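Local coordinates for protein glycerol dehydratase (Clostridium butyricum, PDB 1R9D) that probably acts as a glycyl-radical lyase that dehydrates glycerol without the help of coenzyme B12, at residues V167-G179 / S253-F267. Residues are numbered along the deposited sequence; the frame is centred on the assembly and turned at random.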
ATOM      1  N   VAL A 167     -15.947  12.746 -16.391  1.00 24.41           N
ATOM      2  CA  VAL A 167     -15.234  13.725 -15.581  1.00 23.79           C
ATOM      3  C   VAL A 167     -15.876  15.101 -15.644  1.00 23.94           C
ATOM      4  O   VAL A 167     -16.831  15.321 -16.389  1.00 22.83           O
ATOM      5  CB  VAL A 167     -13.752  13.839 -16.007  1.00 24.08           C
ATOM      6  CG1 VAL A 167     -13.090  12.474 -15.936  1.00 24.68           C
ATOM      7  CG2 VAL A 167     -13.647  14.421 -17.414  1.00 23.34           C
ATOM      8  N   ASP A 168     -15.347  16.027 -14.852  1.00 24.32           N
ATOM      9  CA  ASP A 168     -15.871  17.383 -14.808  1.00 26.56           C
ATOM     10  C   ASP A 168     -15.335  18.180 -16.002  1.00 27.63           C
ATOM     11  O   ASP A 168     -14.535  19.103 -15.825  1.00 27.92           O
ATOM     12  CB  ASP A 168     -15.441  18.060 -13.505  1.00 27.42           C
ATOM     13  CG  ASP A 168     -16.311  19.251 -13.144  1.00 29.66           C
ATOM     14  OD1 ASP A 168     -16.966  19.823 -14.046  1.00 30.75           O
ATOM     15  OD2 ASP A 168     -16.329  19.629 -11.950  1.00 30.36           O
ATOM     16  N   TYR A 169     -15.770  17.818 -17.209  1.00 27.55           N
ATOM     17  CA  TYR A 169     -15.319  18.509 -18.419  1.00 27.29           C
ATOM     18  C   TYR A 169     -15.561  20.010 -18.317  1.00 27.34           C
ATOM     19  O   TYR A 169     -14.713  20.812 -18.707  1.00 27.56           O
ATOM     20  CB  TYR A 169     -16.049  17.983 -19.667  1.00 25.94           C
ATOM     21  CG  TYR A 169     -15.746  16.551 -20.057  1.00 26.24           C
ATOM     22  CD1 TYR A 169     -16.562  15.501 -19.630  1.00 25.98           C
ATOM     23  CD2 TYR A 169     -14.658  16.246 -20.881  1.00 25.39           C
ATOM     24  CE1 TYR A 169     -16.306  14.181 -20.017  1.00 26.16           C
ATOM     25  CE2 TYR A 169     -14.393  14.930 -21.277  1.00 25.93           C
ATOM     26  CZ  TYR A 169     -15.223  13.905 -20.842  1.00 26.54           C
ATOM     27  OH  TYR A 169     -14.979  12.611 -21.243  1.00 25.99           O
ATOM     28  N   GLY A 170     -16.727  20.382 -17.797  1.00 27.63           N
ATOM     29  CA  GLY A 170     -17.078  21.785 -17.664  1.00 27.10           C
ATOM     30  C   GLY A 170     -16.090  22.599 -16.853  1.00 28.75           C
ATOM     31  O   GLY A 170     -15.804  23.748 -17.187  1.00 28.83           O
ATOM     32  N   LYS A 171     -15.561  22.006 -15.789  1.00 28.49           N
ATOM     33  CA  LYS A 171     -14.607  22.699 -14.935  1.00 29.45           C
ATOM     34  C   LYS A 171     -13.288  22.960 -15.646  1.00 29.23           C
ATOM     35  O   LYS A 171     -12.763  24.069 -15.593  1.00 30.65           O
ATOM     36  CB  LYS A 171     -14.338  21.890 -13.666  1.00 29.73           C
ATOM     37  CG  LYS A 171     -13.355  22.548 -12.709  1.00 31.97           C
ATOM     38  CD  LYS A 171     -13.144  21.685 -11.471  1.00 33.64           C
ATOM     39  CE  LYS A 171     -12.196  22.338 -10.479  1.00 35.12           C
ATOM     40  NZ  LYS A 171     -11.979  21.465  -9.286  1.00 35.57           N
ATOM     41  N   VAL A 172     -12.747  21.938 -16.300  1.00 29.20           N
ATOM     42  CA  VAL A 172     -11.481  22.085 -17.004  1.00 29.62           C
ATOM     43  C   VAL A 172     -11.606  23.046 -18.187  1.00 29.73           C
ATOM     44  O   VAL A 172     -10.666  23.776 -18.498  1.00 28.61           O
ATOM     45  CB  VAL A 172     -10.949  20.726 -17.503  1.00 29.13           C
ATOM     46  CG1 VAL A 172      -9.586  20.920 -18.166  1.00 29.90           C
ATOM     47  CG2 VAL A 172     -10.832  19.753 -16.335  1.00 29.88           C
ATOM     48  N   LEU A 173     -12.758  23.045 -18.848  1.00 29.69           N
ATOM     49  CA  LEU A 173     -12.966  23.952 -19.976  1.00 30.06           C
ATOM     50  C   LEU A 173     -12.892  25.388 -19.476  1.00 30.49           C
ATOM     51  O   LEU A 173     -12.417  26.281 -20.182  1.00 30.81           O
ATOM     52  CB  LEU A 173     -14.335  23.706 -20.631  1.00 29.98           C
ATOM     53  CG  LEU A 173     -14.450  22.484 -21.545  1.00 30.94           C
ATOM     54  CD1 LEU A 173     -15.901  22.273 -21.955  1.00 31.30           C
ATOM     55  CD2 LEU A 173     -13.580  22.686 -22.775  1.00 31.30           C
ATOM     56  N   ARG A 174     -13.351  25.607 -18.249  1.00 30.26           N
ATOM     57  CA  ARG A 174     -13.348  26.941 -17.666  1.00 31.50           C
ATOM     58  C   ARG A 174     -11.987  27.400 -17.140  1.00 31.87           C
ATOM     59  O   ARG A 174     -11.549  28.513 -17.440  1.00 30.94           O
ATOM     60  CB  ARG A 174     -14.369  27.028 -16.526  1.00 32.82           C
ATOM     61  CG  ARG A 174     -14.494  28.423 -15.933  1.00 35.10           C
ATOM     62  CD  ARG A 174     -15.481  28.487 -14.779  1.00 36.67           C
ATOM     63  NE  ARG A 174     -14.942  27.935 -13.541  1.00 38.74           N
ATOM     64  CZ  ARG A 174     -15.338  26.788 -12.993  1.00 39.85           C
ATOM     65  NH1 ARG A 174     -16.280  26.060 -13.576  1.00 40.17           N
ATOM     66  NH2 ARG A 174     -14.800  26.378 -11.851  1.00 40.27           N
ATOM     67  N   VAL A 175     -11.318  26.546 -16.371  1.00 30.95           N
ATOM     68  CA  VAL A 175     -10.038  26.911 -15.764  1.00 30.76           C
ATOM     69  C   VAL A 175      -8.781  26.390 -16.446  1.00 30.52           C
ATOM     70  O   VAL A 175      -7.673  26.818 -16.117  1.00 30.92           O
ATOM     71  CB  VAL A 175      -9.997  26.471 -14.285  1.00 30.14           C
ATOM     72  CG1 VAL A 175     -11.206  27.031 -13.548  1.00 30.83           C
ATOM     73  CG2 VAL A 175      -9.968  24.953 -14.193  1.00 29.72           C
ATOM     74  N   GLY A 176      -8.945  25.461 -17.382  1.00 30.40           N
ATOM     75  CA  GLY A 176      -7.797  24.913 -18.083  1.00 30.01           C
ATOM     76  C   GLY A 176      -6.901  24.068 -17.200  1.00 30.40           C
ATOM     77  O   GLY A 176      -7.101  23.989 -15.986  1.00 30.78           O
ATOM     78  N   PHE A 177      -5.913  23.423 -17.809  1.00 30.08           N
ATOM     79  CA  PHE A 177      -4.991  22.588 -17.058  1.00 30.55           C
ATOM     80  C   PHE A 177      -4.223  23.418 -16.032  1.00 31.28           C
ATOM     81  O   PHE A 177      -3.788  22.894 -15.009  1.00 30.67           O
ATOM     82  CB  PHE A 177      -4.030  21.870 -18.009  1.00 31.30           C
ATOM     83  CG  PHE A 177      -4.707  20.870 -18.912  1.00 31.52           C
ATOM     84  CD1 PHE A 177      -4.598  20.973 -20.295  1.00 31.40           C
ATOM     85  CD2 PHE A 177      -5.462  19.829 -18.375  1.00 31.61           C
ATOM     86  CE1 PHE A 177      -5.231  20.055 -21.135  1.00 31.04           C
ATOM     87  CE2 PHE A 177      -6.100  18.903 -19.206  1.00 30.08           C
ATOM     88  CZ  PHE A 177      -5.984  19.018 -20.589  1.00 31.91           C
ATOM     89  N   ASN A 178      -4.058  24.713 -16.296  1.00 31.53           N
ATOM     90  CA  ASN A 178      -3.361  25.576 -15.340  1.00 32.64           C
ATOM     91  C   ASN A 178      -4.214  25.733 -14.086  1.00 31.47           C
ATOM     92  O   ASN A 178      -3.691  25.797 -12.969  1.00 31.70           O
ATOM     93  CB  ASN A 178      -3.096  26.974 -15.918  1.00 33.48           C
ATOM     94  CG  ASN A 178      -2.057  26.974 -17.018  1.00 34.90           C
ATOM     95  OD1 ASN A 178      -1.122  26.178 -17.009  1.00 36.87           O
ATOM     96  ND2 ASN A 178      -2.205  27.892 -17.964  1.00 36.95           N
ATOM     97  N   GLY A 179      -5.530  25.802 -14.279  1.00 31.17           N
ATOM     98  CA  GLY A 179      -6.450  25.967 -13.165  1.00 30.90           C
ATOM     99  C   GLY A 179      -6.432  24.793 -12.209  1.00 30.81           C
ATOM    100  O   GLY A 179      -6.543  24.964 -10.991  1.00 30.66           O
ATOM    101  N   SER A 253      -3.489  25.012 -24.308  1.00 36.85           N
ATOM    102  CA  SER A 253      -2.486  24.088 -23.801  1.00 37.47           C
ATOM    103  C   SER A 253      -2.550  24.124 -22.276  1.00 37.63           C
ATOM    104  O   SER A 253      -2.404  23.095 -21.618  1.00 38.77           O
ATOM    105  CB  SER A 253      -1.085  24.481 -24.290  1.00 37.52           C
ATOM    106  OG  SER A 253      -0.809  25.847 -24.034  1.00 39.76           O
ATOM    107  N   GLY A 254      -2.798  25.309 -21.724  1.00 36.86           N
ATOM    108  CA  GLY A 254      -2.885  25.448 -20.281  1.00 36.47           C
ATOM    109  C   GLY A 254      -4.043  26.310 -19.816  1.00 35.86           C
ATOM    110  O   GLY A 254      -4.534  26.153 -18.699  1.00 35.25           O
ATOM    111  N   GLU A 255      -4.489  27.223 -20.670  1.00 36.05           N
ATOM    112  CA  GLU A 255      -5.594  28.106 -20.324  1.00 36.58           C
ATOM    113  C   GLU A 255      -6.945  27.473 -20.638  1.00 35.80           C
ATOM    114  O   GLU A 255      -7.026  26.478 -21.356  1.00 34.98           O
ATOM    115  CB  GLU A 255      -5.464  29.430 -21.083  1.00 39.03           C
ATOM    116  CG  GLU A 255      -4.276  30.276 -20.650  1.00 42.78           C
ATOM    117  CD  GLU A 255      -4.004  31.429 -21.597  1.00 45.58           C
ATOM    118  OE1 GLU A 255      -3.581  31.171 -22.746  1.00 47.23           O
ATOM    119  OE2 GLU A 255      -4.216  32.592 -21.193  1.00 48.20           O
ATOM    120  N   GLY A 256      -8.002  28.061 -20.087  1.00 34.51           N
ATOM    121  CA  GLY A 256      -9.340  27.563 -20.339  1.00 34.34           C
ATOM    122  C   GLY A 256      -9.789  28.058 -21.702  1.00 34.37           C
ATOM    123  O   GLY A 256      -9.090  28.850 -22.335  1.00 33.10           O
ATOM    124  N   ALA A 257     -10.950  27.602 -22.158  1.00 33.31           N
ATOM    125  CA  ALA A 257     -11.459  28.013 -23.458  1.00 33.69           C
ATOM    126  C   ALA A 257     -12.273  29.301 -23.380  1.00 34.07           C
ATOM    127  O   ALA A 257     -12.790  29.665 -22.326  1.00 33.10           O
ATOM    128  CB  ALA A 257     -12.306  26.893 -24.061  1.00 33.31           C
ATOM    129  N   LYS A 258     -12.376  29.994 -24.509  1.00 35.33           N
ATOM    130  CA  LYS A 258     -13.137  31.234 -24.584  1.00 36.24           C
ATOM    131  C   LYS A 258     -14.174  31.094 -25.696  1.00 35.57           C
ATOM    132  O   LYS A 258     -15.378  31.226 -25.466  1.00 36.22           O
ATOM    133  CB  LYS A 258     -12.196  32.404 -24.889  1.00 39.02           C
ATOM    134  CG  LYS A 258     -12.886  33.743 -25.124  1.00 42.40           C
ATOM    135  CD  LYS A 258     -13.391  34.372 -23.835  1.00 45.24           C
ATOM    136  CE  LYS A 258     -13.911  35.782 -24.090  1.00 46.20           C
ATOM    137  NZ  LYS A 258     -14.364  36.456 -22.839  1.00 47.95           N
ATOM    138  N   SER A 259     -13.700  30.809 -26.902  1.00 34.11           N
ATOM    139  CA  SER A 259     -14.575  30.653 -28.059  1.00 32.89           C
ATOM    140  C   SER A 259     -15.046  29.205 -28.182  1.00 32.20           C
ATOM    141  O   SER A 259     -14.559  28.324 -27.471  1.00 31.19           O
ATOM    142  CB  SER A 259     -13.824  31.037 -29.329  1.00 32.55           C
ATOM    143  OG  SER A 259     -12.803  30.095 -29.595  1.00 30.80           O
ATOM    144  N   PHE A 260     -15.977  28.961 -29.099  1.00 32.15           N
ATOM    145  CA  PHE A 260     -16.500  27.613 -29.300  1.00 31.58           C
ATOM    146  C   PHE A 260     -15.442  26.661 -29.858  1.00 31.37           C
ATOM    147  O   PHE A 260     -15.339  25.516 -29.419  1.00 30.77           O
ATOM    148  CB  PHE A 260     -17.718  27.641 -30.233  1.00 31.92           C
ATOM    149  CG  PHE A 260     -18.484  26.344 -30.271  1.00 31.93           C
ATOM    150  CD1 PHE A 260     -19.184  25.903 -29.149  1.00 32.47           C
ATOM    151  CD2 PHE A 260     -18.497  25.560 -31.418  1.00 31.77           C
ATOM    152  CE1 PHE A 260     -19.884  24.696 -29.171  1.00 32.20           C
ATOM    153  CE2 PHE A 260     -19.196  24.347 -31.454  1.00 32.71           C
ATOM    154  CZ  PHE A 260     -19.891  23.916 -30.326  1.00 32.35           C
ATOM    155  N   TYR A 261     -14.650  27.129 -30.820  1.00 30.63           N
ATOM    156  CA  TYR A 261     -13.613  26.290 -31.412  1.00 30.04           C
ATOM    157  C   TYR A 261     -12.643  25.860 -30.307  1.00 29.69           C
ATOM    158  O   TYR A 261     -12.244  24.699 -30.237  1.00 29.35           O
ATOM    159  CB  TYR A 261     -12.860  27.072 -32.499  1.00 30.37           C
ATOM    160  CG  TYR A 261     -12.099  26.235 -33.521  1.00 29.83           C
ATOM    161  CD1 TYR A 261     -11.662  24.942 -33.230  1.00 28.69           C
ATOM    162  CD2 TYR A 261     -11.759  26.776 -34.763  1.00 29.01           C
ATOM    163  CE1 TYR A 261     -10.905  24.214 -34.147  1.00 29.52           C
ATOM    164  CE2 TYR A 261     -11.004  26.061 -35.681  1.00 29.17           C
ATOM    165  CZ  TYR A 261     -10.578  24.785 -35.372  1.00 29.44           C
ATOM    166  OH  TYR A 261      -9.810  24.095 -36.281  1.00 29.48           O
ATOM    167  N   GLU A 262     -12.271  26.805 -29.448  1.00 29.63           N
ATOM    168  CA  GLU A 262     -11.359  26.521 -28.343  1.00 29.97           C
ATOM    169  C   GLU A 262     -11.963  25.492 -27.387  1.00 29.39           C
ATOM    170  O   GLU A 262     -11.265  24.602 -26.908  1.00 28.45           O
ATOM    171  CB  GLU A 262     -11.027  27.805 -27.578  1.00 31.55           C
ATOM    172  CG  GLU A 262     -10.114  28.761 -28.343  1.00 34.39           C
ATOM    173  CD  GLU A 262      -9.957  30.108 -27.661  1.00 36.34           C
ATOM    174  OE1 GLU A 262      -9.208  30.960 -28.194  1.00 36.69           O
ATOM    175  OE2 GLU A 262     -10.585  30.321 -26.597  1.00 36.94           O
ATOM    176  N   ALA A 263     -13.259  25.618 -27.115  1.00 29.00           N
ATOM    177  CA  ALA A 263     -13.939  24.679 -26.223  1.00 28.71           C
ATOM    178  C   ALA A 263     -13.945  23.277 -26.838  1.00 28.86           C
ATOM    179  O   ALA A 263     -13.688  22.289 -26.148  1.00 28.28           O
ATOM    180  CB  ALA A 263     -15.366  25.150 -25.953  1.00 29.74           C
ATOM    181  N   CYS A 264     -14.226  23.189 -28.137  1.00 28.82           N
ATOM    182  CA  CYS A 264     -14.247  21.896 -28.824  1.00 28.33           C
ATOM    183  C   CYS A 264     -12.884  21.212 -28.822  1.00 27.75           C
ATOM    184  O   CYS A 264     -12.782  20.001 -28.614  1.00 26.99           O
ATOM    185  CB  CYS A 264     -14.721  22.059 -30.277  1.00 28.96           C
ATOM    186  SG  CYS A 264     -16.486  22.404 -30.470  1.00 30.93           S
ATOM    187  N   GLN A 265     -11.827  21.984 -29.064  1.00 27.45           N
ATOM    188  CA  GLN A 265     -10.488  21.411 -29.094  1.00 26.68           C
ATOM    189  C   GLN A 265     -10.007  20.995 -27.707  1.00 25.95           C
ATOM    190  O   GLN A 265      -9.397  19.942 -27.554  1.00 25.97           O
ATOM    191  CB  GLN A 265      -9.490  22.396 -29.708  1.00 26.99           C
ATOM    192  CG  GLN A 265      -8.071  21.840 -29.777  1.00 27.22           C
ATOM    193  CD  GLN A 265      -7.958  20.629 -30.685  1.00 27.88           C
ATOM    194  OE1 GLN A 265      -7.966  20.753 -31.914  1.00 30.03           O
ATOM    195  NE2 GLN A 265      -7.856  19.450 -30.088  1.00 27.72           N
ATOM    196  N   LEU A 266     -10.278  21.819 -26.700  1.00 25.70           N
ATOM    197  CA  LEU A 266      -9.856  21.498 -25.340  1.00 26.46           C
ATOM    198  C   LEU A 266     -10.634  20.281 -24.834  1.00 26.52           C
ATOM    199  O   LEU A 266     -10.088  19.422 -24.132  1.00 25.54           O
ATOM    200  CB  LEU A 266     -10.070  22.704 -24.415  1.00 26.43           C
ATOM    201  CG  LEU A 266      -9.662  22.533 -22.944  1.00 25.58           C
ATOM    202  CD1 LEU A 266      -8.267  21.935 -22.843  1.00 25.61           C
ATOM    203  CD2 LEU A 266      -9.720  23.882 -22.250  1.00 24.97           C
ATOM    204  N   PHE A 267     -11.910  20.205 -25.202  1.00 26.76           N
ATOM    205  CA  PHE A 267     -12.734  19.066 -24.808  1.00 26.11           C
ATOM    206  C   PHE A 267     -12.061  17.786 -25.293  1.00 25.89           C
ATOM    207  O   PHE A 267     -11.870  16.845 -24.527  1.00 25.08           O
ATOM    208  CB  PHE A 267     -14.128  19.150 -25.435  1.00 26.43           C
ATOM    209  CG  PHE A 267     -14.868  17.845 -25.422  1.00 26.62           C
ATOM    210  CD1 PHE A 267     -15.484  17.387 -24.261  1.00 27.37           C
ATOM    211  CD2 PHE A 267     -14.897  17.040 -26.559  1.00 25.69           C
ATOM    212  CE1 PHE A 267     -16.113  16.144 -24.234  1.00 25.58           C
ATOM    213  CE2 PHE A 267     -15.520  15.799 -26.542  1.00 27.13           C
ATOM    214  CZ  PHE A 267     -16.130  15.351 -25.370  1.00 27.14           C
TER
HETATM  215  O   HOH W   1      -6.055  24.018 -20.700  1.00 30.21           O
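L173 reaches from helix 169-190 onto helix 260-277 with one branch of its side chain: CD2 lies 3.9 Å from L266 CB and comes within 3.4 Å of A263 O, a closeness consistent with the small side chain of the alanine. L266 holds CG anti to its backbone N (chi1 -179°), which carries CG toward the first helix; the fork there sends CD2 to the backbone of V172 and L173 and CD1 to F177 CE1 at 4.0 Å. Further along, Y169 and F267 meet with their ring planes inclined at 39°, F267 CE1 lying over the rim of one tyrosine face, 3.6 Å from Y169 CE2. The other face of Y169 is filled by V167 CG2, and its hydroxyl is hydrogen-bonded to H271, so the ring is held on several sides.

The loop 253-259 meets the C-terminal half of segment 167-179 through its backbone. A257 N donates to L173 O (2.8 Å), and N178 N donates to a lone pair of G254 O, also at 2.8 Å, where the first helix is kinked. N178 also packs CB and its amide against G254. G176, with its positive phi, passes so close to G254 and E255 that a CB would clash, and G256 likewise lies against the carbonyls of L173 and R174. A water accepts a hydrogen bond from F177 N and donates one to E255 O, bridging kink and loop. The F177 ring edge, with CD1 3.3 Å from S253 O, is what meets this buried carbonyl, which has no hydrogen-bond partner.

S259 and E262 form a capping box: S259 N donates to E262 OE2, and E262 N, weakly, to S259 OG. Helix segments 169-179 and 260-267, their axes 10.0 Å apart, thus make a nearly perpendicular crossing (95°) in a helical part of the pyruvate formate lyase-like fold.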